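Local coordinates for lactate dehydrogenase (Eimeria maxima, PDB 6CT6), which probably catalyses the NADH-dependent reduction of pyruvate to lactate, and binds NADH together with the substrate analogue oxamate, at residues N272-V284 and Q310-A322. Sequence-based numbering, arbitrary orientation.
Sequences NGQYNVNNHYLGV and QGSIDEVLEMQKA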
ATOM      1  N   ASN B 272     -18.946  23.971 -18.440  1.00 48.92           N
ATOM      2  CA  ASN B 272     -19.434  25.290 -18.856  1.00 56.52           C
ATOM      3  C   ASN B 272     -20.809  25.082 -19.488  1.00 50.88           C
ATOM      4  O   ASN B 272     -20.927  24.896 -20.701  1.00 51.40           O
ATOM      5  CB  ASN B 272     -18.471  25.982 -19.813  1.00 63.48           C
ATOM      6  CG  ASN B 272     -18.730  27.472 -19.911  1.00 76.05           C
ATOM      7  OD1 ASN B 272     -18.365  28.236 -19.017  1.00 67.93           O
ATOM      8  ND2 ASN B 272     -19.370  27.895 -20.996  1.00 71.95           N
ATOM      9  N   GLY B 273     -21.843  25.116 -18.650  1.00 46.00           N
ATOM     10  CA  GLY B 273     -23.199  24.871 -19.094  1.00 51.07           C
ATOM     11  C   GLY B 273     -23.832  23.703 -18.368  1.00 50.67           C
ATOM     12  O   GLY B 273     -24.893  23.842 -17.751  1.00 51.99           O
ATOM     13  N   GLN B 274     -23.176  22.547 -18.424  1.00 42.85           N
ATOM     14  CA  GLN B 274     -23.731  21.340 -17.828  1.00 39.63           C
ATOM     15  C   GLN B 274     -23.968  21.542 -16.339  1.00 41.89           C
ATOM     16  O   GLN B 274     -23.175  22.186 -15.646  1.00 39.81           O
ATOM     17  CB  GLN B 274     -22.788  20.152 -18.041  1.00 43.18           C
ATOM     18  CG  GLN B 274     -22.330  19.936 -19.477  1.00 42.67           C
ATOM     19  CD  GLN B 274     -21.040  20.667 -19.796  1.00 47.72           C
ATOM     20  OE1 GLN B 274     -20.704  21.667 -19.158  1.00 45.47           O
ATOM     21  NE2 GLN B 274     -20.302  20.164 -20.781  1.00 45.21           N
ATOM     22  N   TYR B 275     -25.071  20.982 -15.847  1.00 35.77           N
ATOM     23  CA  TYR B 275     -25.384  20.976 -14.421  1.00 40.23           C
ATOM     24  C   TYR B 275     -25.522  22.383 -13.851  1.00 48.49           C
ATOM     25  O   TYR B 275     -25.366  22.584 -12.641  1.00 44.82           O
ATOM     26  CB  TYR B 275     -24.325  20.194 -13.636  1.00 41.97           C
ATOM     27  CG  TYR B 275     -24.349  18.716 -13.931  1.00 36.91           C
ATOM     28  CD1 TYR B 275     -25.159  17.863 -13.200  1.00 34.26           C
ATOM     29  CD2 TYR B 275     -23.571  18.176 -14.945  1.00 37.04           C
ATOM     30  CE1 TYR B 275     -25.194  16.511 -13.465  1.00 38.71           C
ATOM     31  CE2 TYR B 275     -23.598  16.823 -15.219  1.00 36.42           C
ATOM     32  CZ  TYR B 275     -24.412  15.996 -14.474  1.00 36.27           C
ATOM     33  OH  TYR B 275     -24.445  14.646 -14.739  1.00 35.89           O
ATOM     34  N   ASN B 276     -25.815  23.366 -14.698  1.00 49.05           N
ATOM     35  CA  ASN B 276     -25.943  24.755 -14.274  1.00 54.06           C
ATOM     36  C   ASN B 276     -24.627  25.303 -13.734  1.00 52.73           C
ATOM     37  O   ASN B 276     -24.621  26.247 -12.937  1.00 55.57           O
ATOM     38  CB  ASN B 276     -27.054  24.903 -13.227  1.00 57.95           C
ATOM     39  CG  ASN B 276     -27.534  26.329 -13.085  1.00 64.39           C
ATOM     40  OD1 ASN B 276     -27.226  27.006 -12.105  1.00 70.51           O
ATOM     41  ND2 ASN B 276     -28.292  26.799 -14.072  1.00 68.01           N
ATOM     42  N   VAL B 277     -23.507  24.717 -14.157  1.00 47.10           N
ATOM     43  CA  VAL B 277     -22.175  25.117 -13.718  1.00 48.86           C
ATOM     44  C   VAL B 277     -21.555  25.992 -14.796  1.00 45.73           C
ATOM     45  O   VAL B 277     -21.640  25.682 -15.990  1.00 47.36           O
ATOM     46  CB  VAL B 277     -21.294  23.885 -13.428  1.00 42.45           C
ATOM     47  CG1 VAL B 277     -19.845  24.297 -13.186  1.00 40.81           C
ATOM     48  CG2 VAL B 277     -21.833  23.119 -12.234  1.00 38.43           C
ATOM     49  N   ASN B 278     -20.916  27.080 -14.375  1.00 48.49           N
ATOM     50  CA  ASN B 278     -20.374  28.080 -15.293  1.00 52.51           C
ATOM     51  C   ASN B 278     -18.876  28.240 -15.050  1.00 50.17           C
ATOM     52  O   ASN B 278     -18.459  28.928 -14.114  1.00 48.42           O
ATOM     53  CB  ASN B 278     -21.114  29.403 -15.125  1.00 56.06           C
ATOM     54  CG  ASN B 278     -22.575  29.301 -15.518  1.00 66.49           C
ATOM     55  OD1 ASN B 278     -22.902  28.890 -16.632  1.00 62.18           O
ATOM     56  ND2 ASN B 278     -23.465  29.655 -14.595  1.00 55.90           N
ATOM     57  N   ASN B 279     -18.075  27.599 -15.901  1.00 46.62           N
ATOM     58  CA  ASN B 279     -16.625  27.803 -15.938  1.00 55.49           C
ATOM     59  C   ASN B 279     -15.954  27.411 -14.619  1.00 49.98           C
ATOM     60  O   ASN B 279     -15.103  28.134 -14.096  1.00 47.16           O
ATOM     61  CB  ASN B 279     -16.291  29.252 -16.308  1.00 60.11           C
ATOM     62  CG  ASN B 279     -14.794  29.519 -16.359  1.00 79.42           C
ATOM     63  OD1 ASN B 279     -14.024  28.717 -16.887  1.00 84.62           O
ATOM     64  ND2 ASN B 279     -14.376  30.644 -15.790  1.00 73.25           N
ATOM     65  N   HIS B 280     -16.321  26.257 -14.071  1.00 42.94           N
ATOM     66  CA  HIS B 280     -15.550  25.690 -12.973  1.00 42.16           C
ATOM     67  C   HIS B 280     -15.827  24.193 -12.902  1.00 41.74           C
ATOM     68  O   HIS B 280     -16.519  23.627 -13.754  1.00 37.08           O
ATOM     69  CB  HIS B 280     -15.835  26.414 -11.648  1.00 43.87           C
ATOM     70  CG  HIS B 280     -17.205  26.182 -11.087  1.00 42.98           C
ATOM     71  ND1 HIS B 280     -17.543  25.046 -10.384  1.00 40.92           N
ATOM     72  CD2 HIS B 280     -18.306  26.971 -11.075  1.00 43.19           C
ATOM     73  CE1 HIS B 280     -18.799  25.132  -9.985  1.00 42.06           C
ATOM     74  NE2 HIS B 280     -19.286  26.291 -10.393  1.00 43.22           N
ATOM     75  N   TYR B 281     -15.252  23.551 -11.890  1.00 36.02           N
ATOM     76  CA  TYR B 281     -15.221  22.099 -11.794  1.00 37.57           C
ATOM     77  C   TYR B 281     -16.268  21.589 -10.812  1.00 35.50           C
ATOM     78  O   TYR B 281     -16.643  22.274  -9.856  1.00 35.53           O
ATOM     79  CB  TYR B 281     -13.829  21.623 -11.370  1.00 33.55           C
ATOM     80  CG  TYR B 281     -12.761  21.920 -12.397  1.00 34.39           C
ATOM     81  CD1 TYR B 281     -12.254  20.918 -13.210  1.00 31.98           C
ATOM     82  CD2 TYR B 281     -12.271  23.207 -12.563  1.00 34.53           C
ATOM     83  CE1 TYR B 281     -11.283  21.187 -14.154  1.00 33.20           C
ATOM     84  CE2 TYR B 281     -11.301  23.488 -13.504  1.00 37.83           C
ATOM     85  CZ  TYR B 281     -10.811  22.474 -14.298  1.00 33.15           C
ATOM     86  OH  TYR B 281      -9.846  22.749 -15.240  1.00 37.40           O
ATOM     87  N   LEU B 282     -16.737  20.368 -11.065  1.00 35.15           N
ATOM     88  CA  LEU B 282     -17.729  19.727 -10.215  1.00 33.30           C
ATOM     89  C   LEU B 282     -17.680  18.225 -10.464  1.00 32.06           C
ATOM     90  O   LEU B 282     -17.402  17.778 -11.579  1.00 32.21           O
ATOM     91  CB  LEU B 282     -19.137  20.272 -10.486  1.00 34.95           C
ATOM     92  CG  LEU B 282     -20.229  19.926  -9.472  1.00 34.80           C
ATOM     93  CD1 LEU B 282     -20.030  20.699  -8.174  1.00 39.63           C
ATOM     94  CD2 LEU B 282     -21.610  20.199 -10.050  1.00 38.87           C
ATOM     95  N   GLY B 283     -17.956  17.458  -9.415  1.00 34.07           N
ATOM     96  CA  GLY B 283     -17.988  16.011  -9.522  1.00 32.23           C
ATOM     97  C   GLY B 283     -19.176  15.504 -10.311  1.00 35.08           C
ATOM     98  O   GLY B 283     -20.311  15.555  -9.829  1.00 34.34           O
ATOM     99  N   VAL B 284     -18.936  15.016 -11.528  1.00 30.72           N
ATOM    100  CA  VAL B 284     -20.004  14.522 -12.390  1.00 34.26           C
ATOM    101  C   VAL B 284     -19.543  13.244 -13.082  1.00 32.38           C
ATOM    102  O   VAL B 284     -18.340  12.997 -13.230  1.00 30.27           O
ATOM    103  CB  VAL B 284     -20.426  15.567 -13.444  1.00 31.63           C
ATOM    104  CG1 VAL B 284     -20.956  16.820 -12.765  1.00 35.08           C
ATOM    105  CG2 VAL B 284     -19.255  15.914 -14.358  1.00 30.50           C
ATOM    106  N   GLN B 310     -27.165  22.384  -5.859  1.00 44.01           N
ATOM    107  CA  GLN B 310     -26.791  23.792  -5.798  1.00 41.96           C
ATOM    108  C   GLN B 310     -25.992  24.085  -4.535  1.00 39.86           C
ATOM    109  O   GLN B 310     -25.140  24.981  -4.531  1.00 40.93           O
ATOM    110  CB  GLN B 310     -28.037  24.679  -5.875  1.00 48.88           C
ATOM    111  CG  GLN B 310     -27.744  26.146  -6.195  1.00 46.87           C
ATOM    112  CD  GLN B 310     -27.031  26.336  -7.524  1.00 52.34           C
ATOM    113  OE1 GLN B 310     -26.075  27.104  -7.618  1.00 53.98           O
ATOM    114  NE2 GLN B 310     -27.499  25.642  -8.559  1.00 54.62           N
ATOM    115  N   GLY B 311     -26.247  23.336  -3.461  1.00 41.01           N
ATOM    116  CA  GLY B 311     -25.394  23.423  -2.287  1.00 44.42           C
ATOM    117  C   GLY B 311     -23.940  23.124  -2.604  1.00 46.91           C
ATOM    118  O   GLY B 311     -23.038  23.823  -2.139  1.00 39.31           O
ATOM    119  N   SER B 312     -23.692  22.082  -3.400  1.00 41.62           N
ATOM    120  CA  SER B 312     -22.327  21.787  -3.823  1.00 41.88           C
ATOM    121  C   SER B 312     -21.765  22.920  -4.671  1.00 40.48           C
ATOM    122  O   SER B 312     -20.638  23.379  -4.447  1.00 42.28           O
ATOM    123  CB  SER B 312     -22.286  20.467  -4.598  1.00 40.97           C
ATOM    124  OG  SER B 312     -22.232  19.354  -3.722  1.00 41.01           O
ATOM    125  N   ILE B 313     -22.541  23.390  -5.651  1.00 38.85           N
ATOM    126  CA  ILE B 313     -22.058  24.443  -6.539  1.00 42.46           C
ATOM    127  C   ILE B 313     -21.752  25.709  -5.746  1.00 44.02           C
ATOM    128  O   ILE B 313     -20.781  26.418  -6.033  1.00 40.95           O
ATOM    129  CB  ILE B 313     -23.075  24.705  -7.666  1.00 42.52           C
ATOM    130  CG1 ILE B 313     -23.287  23.431  -8.492  1.00 44.54           C
ATOM    131  CG2 ILE B 313     -22.588  25.837  -8.570  1.00 39.98           C
ATOM    132  CD1 ILE B 313     -24.368  23.542  -9.556  1.00 45.08           C
ATOM    133  N   ASP B 314     -22.570  26.015  -4.736  1.00 40.98           N
ATOM    134  CA  ASP B 314     -22.309  27.200  -3.926  1.00 46.77           C
ATOM    135  C   ASP B 314     -21.032  27.037  -3.109  1.00 45.79           C
ATOM    136  O   ASP B 314     -20.264  27.994  -2.954  1.00 47.45           O
ATOM    137  CB  ASP B 314     -23.496  27.493  -3.008  1.00 45.76           C
ATOM    138  CG  ASP B 314     -24.734  27.920  -3.772  1.00 47.80           C
ATOM    139  OD1 ASP B 314     -24.599  28.365  -4.932  1.00 42.51           O
ATOM    140  OD2 ASP B 314     -25.843  27.820  -3.210  1.00 45.63           O
ATOM    141  N   GLU B 315     -20.788  25.836  -2.579  1.00 44.29           N
ATOM    142  CA  GLU B 315     -19.557  25.602  -1.831  1.00 42.13           C
ATOM    143  C   GLU B 315     -18.331  25.867  -2.696  1.00 45.53           C
ATOM    144  O   GLU B 315     -17.349  26.458  -2.230  1.00 47.76           O
ATOM    145  CB  GLU B 315     -19.530  24.175  -1.281  1.00 45.60           C
ATOM    146  CG  GLU B 315     -18.333  23.886  -0.376  1.00 43.39           C
ATOM    147  CD  GLU B 315     -18.441  22.557   0.348  1.00 47.75           C
ATOM    148  OE1 GLU B 315     -19.571  22.049   0.509  1.00 47.59           O
ATOM    149  OE2 GLU B 315     -17.391  22.019   0.758  1.00 53.70           O
ATOM    150  N   VAL B 316     -18.369  25.447  -3.963  1.00 46.67           N
ATOM    151  CA  VAL B 316     -17.248  25.701  -4.865  1.00 45.52           C
ATOM    152  C   VAL B 316     -17.111  27.195  -5.134  1.00 49.60           C
ATOM    153  O   VAL B 316     -16.007  27.750  -5.096  1.00 49.46           O
ATOM    154  CB  VAL B 316     -17.422  24.907  -6.175  1.00 43.80           C
ATOM    155  CG1 VAL B 316     -16.327  25.269  -7.182  1.00 40.69           C
ATOM    156  CG2 VAL B 316     -17.407  23.411  -5.894  1.00 44.68           C
ATOM    157  N   LEU B 317     -18.231  27.866  -5.415  1.00 43.26           N
ATOM    158  CA  LEU B 317     -18.186  29.298  -5.687  1.00 50.10           C
ATOM    159  C   LEU B 317     -17.689  30.074  -4.475  1.00 50.42           C
ATOM    160  O   LEU B 317     -16.911  31.025  -4.611  1.00 47.97           O
ATOM    161  CB  LEU B 317     -19.569  29.792  -6.104  1.00 48.71           C
ATOM    162  CG  LEU B 317     -20.107  29.237  -7.422  1.00 46.72           C
ATOM    163  CD1 LEU B 317     -21.565  29.626  -7.590  1.00 44.75           C
ATOM    164  CD2 LEU B 317     -19.278  29.737  -8.595  1.00 44.37           C
ATOM    165  N   GLU B 318     -18.137  29.691  -3.278  1.00 49.09           N
ATOM    166  CA  GLU B 318     -17.634  30.323  -2.064  1.00 52.77           C
ATOM    167  C   GLU B 318     -16.117  30.208  -1.980  1.00 51.29           C
ATOM    168  O   GLU B 318     -15.438  31.149  -1.550  1.00 48.35           O
ATOM    169  CB  GLU B 318     -18.295  29.691  -0.836  1.00 54.87           C
ATOM    170  CG  GLU B 318     -18.246  30.553   0.418  1.00 76.42           C
ATOM    171  CD  GLU B 318     -19.216  30.082   1.486  1.00 94.78           C
ATOM    172  OE1 GLU B 318     -19.820  29.002   1.309  1.00 85.43           O
ATOM    173  OE2 GLU B 318     -19.379  30.792   2.500  1.00 98.36           O
ATOM    174  N   MET B 319     -15.564  29.066  -2.399  1.00 47.80           N
ATOM    175  CA  MET B 319     -14.117  28.882  -2.356  1.00 46.22           C
ATOM    176  C   MET B 319     -13.419  29.713  -3.425  1.00 48.16           C
ATOM    177  O   MET B 319     -12.325  30.242  -3.189  1.00 46.46           O
ATOM    178  CB  MET B 319     -13.768  27.401  -2.518  1.00 50.05           C
ATOM    179  CG  MET B 319     -14.040  26.555  -1.278  1.00 53.36           C
ATOM    180  SD  MET B 319     -13.399  24.866  -1.391  1.00 48.42           S
ATOM    181  CE  MET B 319     -14.514  24.129  -2.584  1.00 47.26           C
ATOM    182  N   GLN B 320     -14.030  29.842  -4.606  1.00 44.54           N
ATOM    183  CA  GLN B 320     -13.447  30.682  -5.649  1.00 46.00           C
ATOM    184  C   GLN B 320     -13.262  32.115  -5.165  1.00 45.25           C
ATOM    185  O   GLN B 320     -12.272  32.771  -5.506  1.00 45.66           O
ATOM    186  CB  GLN B 320     -14.326  30.670  -6.899  1.00 50.90           C
ATOM    187  CG  GLN B 320     -14.313  29.373  -7.677  1.00 62.51           C
ATOM    188  CD  GLN B 320     -15.010  29.511  -9.016  1.00 60.21           C
ATOM    189  OE1 GLN B 320     -16.058  30.149  -9.121  1.00 53.00           O
ATOM    190  NE2 GLN B 320     -14.421  28.930 -10.052  1.00 64.03           N
ATOM    191  N   LYS B 321     -14.213  32.623  -4.380  1.00 46.29           N
ATOM    192  CA  LYS B 321     -14.132  34.012  -3.942  1.00 51.40           C
ATOM    193  C   LYS B 321     -13.052  34.190  -2.882  1.00 41.36           C
ATOM    194  O   LYS B 321     -12.309  35.177  -2.909  1.00 49.24           O
ATOM    195  CB  LYS B 321     -15.496  34.478  -3.433  1.00 51.34           C
ATOM    196  CG  LYS B 321     -16.539  34.550  -4.542  1.00 55.14           C
ATOM    197  CD  LYS B 321     -17.555  35.655  -4.320  1.00 67.22           C
ATOM    198  CE  LYS B 321     -18.484  35.346  -3.165  1.00 75.89           C
ATOM    199  NZ  LYS B 321     -19.489  36.423  -2.972  1.00 78.40           N
ATOM    200  N   ALA B 322     -12.944  33.241  -1.949  1.00 41.74           N
ATOM    201  CA  ALA B 322     -11.820  33.247  -1.019  1.00 43.56           C
ATOM    202  C   ALA B 322     -10.491  33.305  -1.762  1.00 44.81           C
ATOM    203  O   ALA B 322      -9.580  34.040  -1.365  1.00 45.37           O
ATOM    204  CB  ALA B 322     -11.875  32.010  -0.121  1.00 42.62           C
TER
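Strand 281-284 and helix 310-322, joined across the contact mainly by His280, Leu282, Ile313 and Val316, run nearly antiparallel: their axes make 152° and approach to 9.3 Å. Both belong to the alpha/beta C-terminal domain of the lactate/malate dehydrogenase family, where the long helix 303-328 packs against the turn between antiparallel strands 263-272 and 281-289. A G1 beta bulge, with Asn279 and His280 both facing Leu271, sits where the chain corners into the second strand. No hydrogen bond crosses between the segments, so the two, which bury 403 Å² between them, are held by van der Waals packing.

His280 and Ile313 contribute most, in nearly equal shares. With chi1 at 69°, CG of His280 stands between the backbone N and the carbonyl carbon, and the imidazole lies between the turn and the helix. Val277 CG1 covers one ring face over its centre, 3.4 Å above the plane, while Ile313 CG2 meets the edge, 3.8 Å from NE2 of His280. Leu317 CD2 adds an oblique contact at CD2 of His280. ND1 helps to fix the ring's rotation by donating to Tyr281 O (3.0 Å, 150° at the hydrogen); that oxygen lies close to the imidazole plane, although ND1 stands well above the plane of the carbonyl.

Ile313 spans turn and strand: its CD1 is 3.7 Å from Val277 CG2 in the turn, its CG1 4.0 Å from Leu282 CD2 in the strand. Ser312, on the same helix, hydrogen-bonds through OG to Asn190 O and Val186 N. Beside the imidazole, Val316 CG1 packs obliquely 3.4 Å from His280 ND1.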